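Local coordinates for nitrate regulatory protein (PDB 4AKK), which responds to nitrate and nitrite by binding the nasF leader RNA at its terminator site, causing transcription antitermination and so switching on the nasFEDCBA operon, at residues 191-205 with 223-237. Numbering follows the deposited sequence.
Sequences SFMQGKELAGQERAL and LVDRIDGQQPCFDSF. With EDO (1,2-ethanediol), chain C.
Gly195 and Cys233 meet in a close-packed part of the interface, Gly195 CA lying 3.5 Å from Cys233 CB, tighter than usual van der Waals contact. Lacking a side chain, Gly195 lets the antiparallel axes approach to 7.8 Å, and its CA sits over the face of the Phe234 ring in a CH-pi contact. Small Cys233 is a knob among Ser191, Gln194, Gly195 and Leu198. One step along, Leu198 is the reciprocal knob, its CD1 3.6 Å from Gly229 C, where the second glycine makes room for a branched tip.

Beyond Gly195, Phe192 links two T-shaped pairs: Phe234 turns its edge to one face of Phe192, while Phe192 CD2 points at the centre of the Phe237 face. Beside this cluster Ser236 OG donates to Ser191 OG at 2.8 Å, and Ser191 OG is also bonded to Val187 O.

Toward the other end polar side chains carry more of the contact. Gln230, extended beyond CG, brings NE2 2.9 Å from Glu202 OE1 in a nearly straight bond (171°) that lies in its amide plane and meets the anti side of the carboxylate. Glu202 reaches this point with CG anti to the backbone N (chi1 -180°) and the chain extended, lying against Ile227 and Leu223. Arg289 bonds both Glu202 OE1 and Gln230 OE1, and Arg263 pairs with Glu202 OE2, so this buried carboxylate is probably kept ionised. Arg226 bends at chi2 (-40°) under Leu205 CD1 and gives NE to Gln201 OE1 at 2.9 Å; Gln201 NE2 in turn hydrogen-bonds Glu197 OE2, which is also salt-bridged to Arg77, so the amide is held through both its oxygen and its nitrogen.

The pair is an antiparallel helical hairpin within the nitrate- and nitrite-sensing NIT region, with helices 277-312, 257-267, 152-167 and 341-358 packed around it.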
ATOM      1  N   SER A 191       6.153 -12.556   3.929  1.00 29.39           N
ATOM      2  CA  SER A 191       6.790 -12.311   2.641  1.00 31.14           C
ATOM      3  C   SER A 191       7.441 -13.591   2.156  1.00 32.09           C
ATOM      4  O   SER A 191       7.296 -13.969   1.002  1.00 33.29           O
ATOM      5  CB  SER A 191       7.850 -11.218   2.737  1.00 30.28           C
ATOM      6  OG  SER A 191       7.292 -10.009   3.209  1.00 29.87           O
ATOM      7  N   PHE A 192       8.176 -14.248   3.047  1.00 31.55           N
ATOM      8  CA  PHE A 192       8.882 -15.462   2.691  1.00 31.59           C
ATOM      9  C   PHE A 192       7.894 -16.577   2.329  1.00 31.18           C
ATOM     10  O   PHE A 192       8.076 -17.276   1.335  1.00 28.86           O
ATOM     11  CB  PHE A 192       9.791 -15.899   3.848  1.00 32.02           C
ATOM     12  CG  PHE A 192      10.705 -17.032   3.502  1.00 37.97           C
ATOM     13  CD1 PHE A 192      10.260 -18.343   3.573  1.00 33.84           C
ATOM     14  CD2 PHE A 192      12.011 -16.787   3.099  1.00 33.72           C
ATOM     15  CE1 PHE A 192      11.101 -19.392   3.253  1.00 35.00           C
ATOM     16  CE2 PHE A 192      12.855 -17.834   2.776  1.00 34.02           C
ATOM     17  CZ  PHE A 192      12.400 -19.134   2.852  1.00 32.79           C
ATOM     18  N   MET A 193       6.860 -16.745   3.152  1.00 29.82           N
ATOM     19  CA  MET A 193       5.870 -17.790   2.933  1.00 30.46           C
ATOM     20  C   MET A 193       5.222 -17.592   1.564  1.00 32.19           C
ATOM     21  O   MET A 193       4.947 -18.551   0.836  1.00 33.69           O
ATOM     22  CB  MET A 193       4.785 -17.758   4.031  1.00 33.67           C
ATOM     23  CG  MET A 193       5.177 -18.409   5.372  1.00 32.67           C
ATOM     24  SD  MET A 193       3.967 -18.146   6.711  1.00 32.02           S
ATOM     25  CE  MET A 193       2.687 -19.274   6.216  1.00 35.22           C
ATOM     26  N   GLN A 194       4.978 -16.333   1.225  1.00 30.80           N
ATOM     27  CA  GLN A 194       4.311 -15.989  -0.020  1.00 35.33           C
ATOM     28  C   GLN A 194       5.215 -16.235  -1.234  1.00 27.42           C
ATOM     29  O   GLN A 194       4.763 -16.746  -2.253  1.00 27.22           O
ATOM     30  CB  GLN A 194       3.832 -14.531   0.022  1.00 33.13           C
ATOM     31  CG  GLN A 194       2.883 -14.170  -1.105  1.00 38.33           C
ATOM     32  CD  GLN A 194       1.629 -15.025  -1.116  1.00 42.16           C
ATOM     33  OE1 GLN A 194       1.446 -15.870  -1.998  1.00 38.65           O
ATOM     34  NE2 GLN A 194       0.763 -14.819  -0.130  1.00 39.25           N
ATOM     35  N   GLY A 195       6.492 -15.890  -1.122  1.00 26.81           N
ATOM     36  CA  GLY A 195       7.426 -16.189  -2.190  1.00 28.13           C
ATOM     37  C   GLY A 195       7.512 -17.692  -2.441  1.00 27.62           C
ATOM     38  O   GLY A 195       7.609 -18.146  -3.587  1.00 28.29           O
ATOM     39  N   LYS A 196       7.478 -18.456  -1.353  1.00 28.43           N
ATOM     40  CA  LYS A 196       7.609 -19.911  -1.385  1.00 29.19           C
ATOM     41  C   LYS A 196       6.361 -20.516  -1.999  1.00 31.12           C
ATOM     42  O   LYS A 196       6.438 -21.498  -2.733  1.00 30.07           O
ATOM     43  CB  LYS A 196       7.808 -20.431   0.042  1.00 30.46           C
ATOM     44  CG  LYS A 196       7.869 -21.928   0.201  1.00 30.63           C
ATOM     45  CD  LYS A 196       8.330 -22.280   1.625  1.00 38.49           C
ATOM     46  CE  LYS A 196       8.204 -23.770   1.920  1.00 36.20           C
ATOM     47  NZ  LYS A 196       6.817 -24.156   2.293  1.00 34.07           N
ATOM     48  N   GLU A 197       5.204 -19.930  -1.700  1.00 27.34           N
ATOM     49  CA  GLU A 197       3.962 -20.397  -2.314  1.00 28.83           C
ATOM     50  C   GLU A 197       3.993 -20.219  -3.837  1.00 29.30           C
ATOM     51  O   GLU A 197       3.577 -21.102  -4.596  1.00 35.74           O
ATOM     52  CB  GLU A 197       2.752 -19.663  -1.725  1.00 28.10           C
ATOM     53  CG  GLU A 197       1.476 -19.769  -2.581  1.00 25.92           C
ATOM     54  CD  GLU A 197       1.042 -21.215  -2.873  1.00 33.45           C
ATOM     55  OE1 GLU A 197       1.672 -22.160  -2.340  1.00 36.54           O
ATOM     56  OE2 GLU A 197       0.067 -21.415  -3.644  1.00 32.34           O
ATOM     57  N   LEU A 198       4.470 -19.064  -4.271  1.00 26.19           N
ATOM     58  CA  LEU A 198       4.557 -18.746  -5.688  1.00 27.55           C
ATOM     59  C   LEU A 198       5.612 -19.605  -6.367  1.00 27.89           C
ATOM     60  O   LEU A 198       5.476 -19.925  -7.542  1.00 29.80           O
ATOM     61  CB  LEU A 198       4.874 -17.260  -5.889  1.00 28.51           C
ATOM     62  CG  LEU A 198       3.780 -16.267  -5.451  1.00 32.94           C
ATOM     63  CD1 LEU A 198       4.133 -14.844  -5.860  1.00 25.75           C
ATOM     64  CD2 LEU A 198       2.419 -16.636  -6.006  1.00 27.92           C
ATOM     65  N   ALA A 199       6.675 -19.957  -5.638  1.00 29.64           N
ATOM     66  CA  ALA A 199       7.646 -20.925  -6.156  1.00 28.12           C
ATOM     67  C   ALA A 199       6.957 -22.279  -6.369  1.00 31.07           C
ATOM     68  O   ALA A 199       7.178 -22.943  -7.376  1.00 30.83           O
ATOM     69  CB  ALA A 199       8.841 -21.066  -5.210  1.00 28.91           C
ATOM     70  N   GLY A 200       6.125 -22.677  -5.409  1.00 26.54           N
ATOM     71  CA  GLY A 200       5.295 -23.860  -5.541  1.00 28.38           C
ATOM     72  C   GLY A 200       4.343 -23.819  -6.728  1.00 30.01           C
ATOM     73  O   GLY A 200       4.147 -24.827  -7.383  1.00 29.24           O
ATOM     74  N   GLN A 201       3.741 -22.665  -7.005  1.00 24.17           N
ATOM     75  CA  GLN A 201       2.915 -22.529  -8.201  1.00 31.15           C
ATOM     76  C   GLN A 201       3.748 -22.583  -9.480  1.00 29.65           C
ATOM     77  O   GLN A 201       3.301 -23.143 -10.480  1.00 31.89           O
ATOM     78  CB  GLN A 201       2.049 -21.260  -8.147  1.00 22.20           C
ATOM     79  CG  GLN A 201       1.035 -21.313  -7.022  1.00 26.38           C
ATOM     80  CD  GLN A 201       0.199 -20.061  -6.930  1.00 38.00           C
ATOM     81  OE1 GLN A 201       0.107 -19.300  -7.894  1.00 34.67           O
ATOM     82  NE2 GLN A 201      -0.422 -19.840  -5.772  1.00 30.38           N
ATOM     83  N   GLU A 202       4.950 -22.007  -9.448  1.00 26.63           N
ATOM     84  CA  GLU A 202       5.917 -22.201 -10.538  1.00 29.83           C
ATOM     85  C   GLU A 202       6.178 -23.690 -10.826  1.00 30.35           C
ATOM     86  O   GLU A 202       6.241 -24.107 -11.989  1.00 28.30           O
ATOM     87  CB  GLU A 202       7.251 -21.518 -10.215  1.00 26.41           C
ATOM     88  CG  GLU A 202       8.321 -21.669 -11.307  1.00 25.03           C
ATOM     89  CD  GLU A 202       9.707 -21.223 -10.841  1.00 32.23           C
ATOM     90  OE1 GLU A 202       9.791 -20.522  -9.806  1.00 27.94           O
ATOM     91  OE2 GLU A 202      10.711 -21.569 -11.510  1.00 35.48           O
ATOM     92  N   ARG A 203       6.352 -24.488  -9.777  1.00 30.85           N
ATOM     93  CA  ARG A 203       6.622 -25.912  -9.977  1.00 33.10           C
ATOM     94  C   ARG A 203       5.440 -26.552 -10.719  1.00 29.71           C
ATOM     95  O   ARG A 203       5.618 -27.203 -11.746  1.00 29.15           O
ATOM     96  CB  ARG A 203       6.880 -26.633  -8.645  1.00 27.72           C
ATOM     97  CG  ARG A 203       6.973 -28.177  -8.796  1.00 25.59           C
ATOM     98  CD  ARG A 203       7.246 -28.896  -7.465  1.00 28.60           C
ATOM     99  NE  ARG A 203       6.114 -28.806  -6.545  1.00 27.76           N
ATOM    100  CZ  ARG A 203       6.088 -29.323  -5.317  1.00 35.45           C
ATOM    101  NH1 ARG A 203       7.139 -29.990  -4.834  1.00 28.75           N
ATOM    102  NH2 ARG A 203       5.006 -29.172  -4.565  1.00 30.40           N
ATOM    103  N   ALA A 204       4.231 -26.323 -10.211  1.00 32.75           N
ATOM    104  CA  ALA A 204       3.012 -26.886 -10.803  1.00 33.75           C
ATOM    105  C   ALA A 204       2.792 -26.470 -12.258  1.00 31.64           C
ATOM    106  O   ALA A 204       2.466 -27.289 -13.106  1.00 34.21           O
ATOM    107  CB  ALA A 204       1.785 -26.520  -9.951  1.00 27.73           C
ATOM    108  N   LEU A 205       2.959 -25.192 -12.552  1.00 33.46           N
ATOM    109  CA  LEU A 205       2.722 -24.721 -13.910  1.00 34.40           C
ATOM    110  C   LEU A 205       3.765 -25.281 -14.873  1.00 29.31           C
ATOM    111  O   LEU A 205       3.435 -25.727 -15.968  1.00 31.31           O
ATOM    112  CB  LEU A 205       2.714 -23.192 -13.949  1.00 26.19           C
ATOM    113  CG  LEU A 205       1.540 -22.566 -13.177  1.00 38.88           C
ATOM    114  CD1 LEU A 205       1.684 -21.056 -13.115  1.00 32.14           C
ATOM    115  CD2 LEU A 205       0.181 -22.960 -13.764  1.00 37.08           C
ATOM    116  N   LEU A 223       3.168 -18.769 -15.923  1.00 30.42           N
ATOM    117  CA  LEU A 223       4.416 -19.247 -15.342  1.00 36.53           C
ATOM    118  C   LEU A 223       5.314 -18.055 -15.065  1.00 31.92           C
ATOM    119  O   LEU A 223       5.794 -17.855 -13.951  1.00 30.14           O
ATOM    120  CB  LEU A 223       5.110 -20.244 -16.277  1.00 30.99           C
ATOM    121  CG  LEU A 223       6.515 -20.687 -15.862  1.00 36.25           C
ATOM    122  CD1 LEU A 223       6.465 -21.452 -14.527  1.00 30.39           C
ATOM    123  CD2 LEU A 223       7.115 -21.559 -16.961  1.00 37.73           C
ATOM    124  N   VAL A 224       5.536 -17.257 -16.098  1.00 31.56           N
ATOM    125  CA  VAL A 224       6.296 -16.038 -15.967  1.00 33.21           C
ATOM    126  C   VAL A 224       5.793 -15.185 -14.797  1.00 34.35           C
ATOM    127  O   VAL A 224       6.589 -14.608 -14.059  1.00 35.39           O
ATOM    128  CB  VAL A 224       6.211 -15.220 -17.273  1.00 38.18           C
ATOM    129  CG1 VAL A 224       6.673 -13.784 -17.051  1.00 32.85           C
ATOM    130  CG2 VAL A 224       7.022 -15.905 -18.372  1.00 41.04           C
ATOM    131  N   ASP A 225       4.475 -15.094 -14.646  1.00 33.86           N
ATOM    132  CA  ASP A 225       3.897 -14.237 -13.612  1.00 39.72           C
ATOM    133  C   ASP A 225       4.223 -14.782 -12.216  1.00 35.33           C
ATOM    134  O   ASP A 225       4.427 -14.023 -11.277  1.00 35.53           O
ATOM    135  CB  ASP A 225       2.372 -14.107 -13.774  1.00 36.34           C
ATOM    136  CG  ASP A 225       1.952 -13.384 -15.063  1.00 44.21           C
ATOM    137  OD1 ASP A 225       2.736 -12.574 -15.620  1.00 37.98           O
ATOM    138  OD2 ASP A 225       0.806 -13.645 -15.511  1.00 45.12           O
ATOM    139  N   ARG A 226       4.257 -16.101 -12.087  1.00 32.97           N
ATOM    140  CA  ARG A 226       4.594 -16.736 -10.814  1.00 33.91           C
ATOM    141  C   ARG A 226       6.054 -16.494 -10.494  1.00 31.25           C
ATOM    142  O   ARG A 226       6.422 -16.275  -9.339  1.00 32.60           O
ATOM    143  CB  ARG A 226       4.313 -18.240 -10.859  1.00 32.86           C
ATOM    144  CG  ARG A 226       2.855 -18.606 -11.098  1.00 34.11           C
ATOM    145  CD  ARG A 226       1.949 -17.682 -10.325  1.00 37.06           C
ATOM    146  NE  ARG A 226       0.533 -18.017 -10.423  1.00 37.30           N
ATOM    147  CZ  ARG A 226      -0.263 -17.655 -11.427  1.00 43.44           C
ATOM    148  NH1 ARG A 226       0.220 -16.978 -12.465  1.00 35.83           N
ATOM    149  NH2 ARG A 226      -1.542 -17.995 -11.402  1.00 45.19           N
ATOM    150  N   ILE A 227       6.890 -16.497 -11.523  1.00 31.41           N
ATOM    151  CA  ILE A 227       8.324 -16.286 -11.312  1.00 36.32           C
ATOM    152  C   ILE A 227       8.649 -14.831 -10.943  1.00 35.94           C
ATOM    153  O   ILE A 227       9.364 -14.575  -9.982  1.00 31.65           O
ATOM    154  CB  ILE A 227       9.161 -16.737 -12.528  1.00 31.08           C
ATOM    155  CG1 ILE A 227       9.036 -18.255 -12.703  1.00 34.29           C
ATOM    156  CG2 ILE A 227      10.630 -16.306 -12.358  1.00 28.95           C
ATOM    157  CD1 ILE A 227       9.255 -18.745 -14.145  1.00 31.57           C
ATOM    158  N   ASP A 228       8.118 -13.883 -11.703  1.00 36.23           N
ATOM    159  CA  ASP A 228       8.320 -12.467 -11.393  1.00 34.51           C
ATOM    160  C   ASP A 228       7.722 -12.092 -10.041  1.00 31.28           C
ATOM    161  O   ASP A 228       8.262 -11.259  -9.337  1.00 38.14           O
ATOM    162  CB  ASP A 228       7.700 -11.591 -12.480  1.00 37.69           C
ATOM    163  CG  ASP A 228       8.409 -11.728 -13.813  1.00 44.94           C
ATOM    164  OD1 ASP A 228       9.593 -12.145 -13.823  1.00 53.08           O
ATOM    165  OD2 ASP A 228       7.778 -11.406 -14.844  1.00 48.42           O
ATOM    166  N   GLY A 229       6.598 -12.706  -9.688  1.00 32.52           N
ATOM    167  CA  GLY A 229       5.937 -12.406  -8.429  1.00 36.69           C
ATOM    168  C   GLY A 229       6.780 -12.725  -7.209  1.00 34.39           C
ATOM    169  O   GLY A 229       6.644 -12.088  -6.159  1.00 29.91           O
ATOM    170  N   GLN A 230       7.647 -13.723  -7.342  1.00 31.51           N
ATOM    171  CA  GLN A 230       8.548 -14.106  -6.267  1.00 32.40           C
ATOM    172  C   GLN A 230       9.485 -12.970  -5.855  1.00 33.07           C
ATOM    173  O   GLN A 230       9.795 -12.810  -4.669  1.00 31.03           O
ATOM    174  CB  GLN A 230       9.356 -15.339  -6.679  1.00 31.28           C
ATOM    175  CG  GLN A 230       8.508 -16.596  -6.794  1.00 33.71           C
ATOM    176  CD  GLN A 230       9.185 -17.684  -7.595  1.00 33.11           C
ATOM    177  OE1 GLN A 230      10.400 -17.856  -7.519  1.00 31.19           O
ATOM    178  NE2 GLN A 230       8.397 -18.438  -8.356  1.00 27.54           N
ATOM    179  N   GLN A 231       9.933 -12.186  -6.838  1.00 32.21           N
ATOM    180  CA  GLN A 231      10.906 -11.121  -6.592  1.00 41.47           C
ATOM    181  C   GLN A 231      10.520 -10.172  -5.455  1.00 37.36           C
ATOM    182  O   GLN A 231      11.266 -10.031  -4.492  1.00 35.80           O
ATOM    183  CB  GLN A 231      11.181 -10.313  -7.870  1.00 43.84           C
ATOM    184  CG  GLN A 231      12.261 -10.891  -8.765  1.00 51.97           C
ATOM    185  CD  GLN A 231      13.674 -10.652  -8.243  1.00 50.46           C
ATOM    186  OE1 GLN A 231      13.806  -9.789  -7.235  1.00 59.82           O
ATOM    187  NE2 GLN A 231      14.633 -11.241  -8.743  1.00 48.18           N
ATOM    188  N   PRO A 232       9.367  -9.490  -5.576  1.00 33.44           N
ATOM    189  CA  PRO A 232       8.971  -8.593  -4.481  1.00 33.79           C
ATOM    190  C   PRO A 232       8.760  -9.330  -3.150  1.00 32.97           C
ATOM    191  O   PRO A 232       8.978  -8.739  -2.099  1.00 34.00           O
ATOM    192  CB  PRO A 232       7.655  -7.972  -4.993  1.00 32.85           C
ATOM    193  CG  PRO A 232       7.199  -8.903  -6.103  1.00 36.94           C
ATOM    194  CD  PRO A 232       8.494  -9.320  -6.745  1.00 35.06           C
ATOM    195  N   CYS A 233       8.357 -10.601  -3.189  1.00 27.58           N
ATOM    196  CA  CYS A 233       8.202 -11.366  -1.952  1.00 32.27           C
ATOM    197  C   CYS A 233       9.539 -11.552  -1.226  1.00 34.73           C
ATOM    198  O   CYS A 233       9.635 -11.302  -0.018  1.00 27.97           O
ATOM    199  CB  CYS A 233       7.568 -12.736  -2.222  1.00 29.55           C
ATOM    200  SG  CYS A 233       5.869 -12.655  -2.834  1.00 31.57           S
ATOM    201  N   PHE A 234      10.558 -12.017  -1.950  1.00 32.13           N
ATOM    202  CA  PHE A 234      11.863 -12.278  -1.331  1.00 32.07           C
ATOM    203  C   PHE A 234      12.670 -10.992  -1.088  1.00 37.45           C
ATOM    204  O   PHE A 234      13.477 -10.932  -0.166  1.00 37.28           O
ATOM    205  CB  PHE A 234      12.680 -13.328  -2.108  1.00 30.95           C
ATOM    206  CG  PHE A 234      12.061 -14.722  -2.095  1.00 34.89           C
ATOM    207  CD1 PHE A 234      11.867 -15.410  -0.900  1.00 32.34           C
ATOM    208  CD2 PHE A 234      11.670 -15.334  -3.276  1.00 29.16           C
ATOM    209  CE1 PHE A 234      11.288 -16.681  -0.888  1.00 34.71           C
ATOM    210  CE2 PHE A 234      11.089 -16.621  -3.273  1.00 32.81           C
ATOM    211  CZ  PHE A 234      10.899 -17.289  -2.074  1.00 32.33           C
ATOM    212  N   ASP A 235      12.446  -9.967  -1.906  1.00 35.98           N
ATOM    213  CA  ASP A 235      13.034  -8.657  -1.639  1.00 41.02           C
ATOM    214  C   ASP A 235      12.481  -8.093  -0.344  1.00 34.30           C
ATOM    215  O   ASP A 235      13.221  -7.558   0.466  1.00 36.28           O
ATOM    216  CB  ASP A 235      12.789  -7.670  -2.780  1.00 33.46           C
ATOM    217  CG  ASP A 235      13.569  -8.022  -4.041  1.00 42.70           C
ATOM    218  OD1 ASP A 235      14.361  -8.991  -4.018  1.00 49.14           O
ATOM    219  OD2 ASP A 235      13.379  -7.326  -5.064  1.00 45.04           O
ATOM    220  N   SER A 236      11.175  -8.203  -0.151  1.00 35.05           N
ATOM    221  CA  SER A 236      10.587  -7.794   1.111  1.00 34.90           C
ATOM    222  C   SER A 236      11.155  -8.605   2.292  1.00 36.88           C
ATOM    223  O   SER A 236      11.518  -8.032   3.323  1.00 37.20           O
ATOM    224  CB  SER A 236       9.063  -7.868   1.056  1.00 40.20           C
ATOM    225  OG  SER A 236       8.514  -7.690   2.347  1.00 40.52           O
ATOM    226  N   PHE A 237      11.258  -9.923   2.138  1.00 34.39           N
ATOM    227  CA  PHE A 237      11.843 -10.757   3.198  1.00 28.69           C
ATOM    228  C   PHE A 237      13.256 -10.293   3.571  1.00 39.77           C
ATOM    229  O   PHE A 237      13.591 -10.195   4.747  1.00 38.05           O
ATOM    230  CB  PHE A 237      11.869 -12.247   2.818  1.00 32.71           C
ATOM    231  CG  PHE A 237      12.906 -13.043   3.573  1.00 34.88           C
ATOM    232  CD1 PHE A 237      12.690 -13.418   4.894  1.00 31.91           C
ATOM    233  CD2 PHE A 237      14.113 -13.383   2.973  1.00 35.75           C
ATOM    234  CE1 PHE A 237      13.649 -14.126   5.599  1.00 30.01           C
ATOM    235  CE2 PHE A 237      15.084 -14.096   3.677  1.00 34.54           C
ATOM    236  CZ  PHE A 237      14.852 -14.467   4.986  1.00 26.36           C
TER
HETATM  237  C1  EDO C1392       3.001 -27.385  -6.860  1.00 32.01           C
HETATM  238  O1  EDO C1392       2.793 -28.180  -5.694  1.00 49.23           O
HETATM  239  C2  EDO C1392       3.856 -28.126  -7.883  1.00 34.80           C
HETATM  240  O2  EDO C1392       3.235 -29.286  -8.454  1.00 24.04           O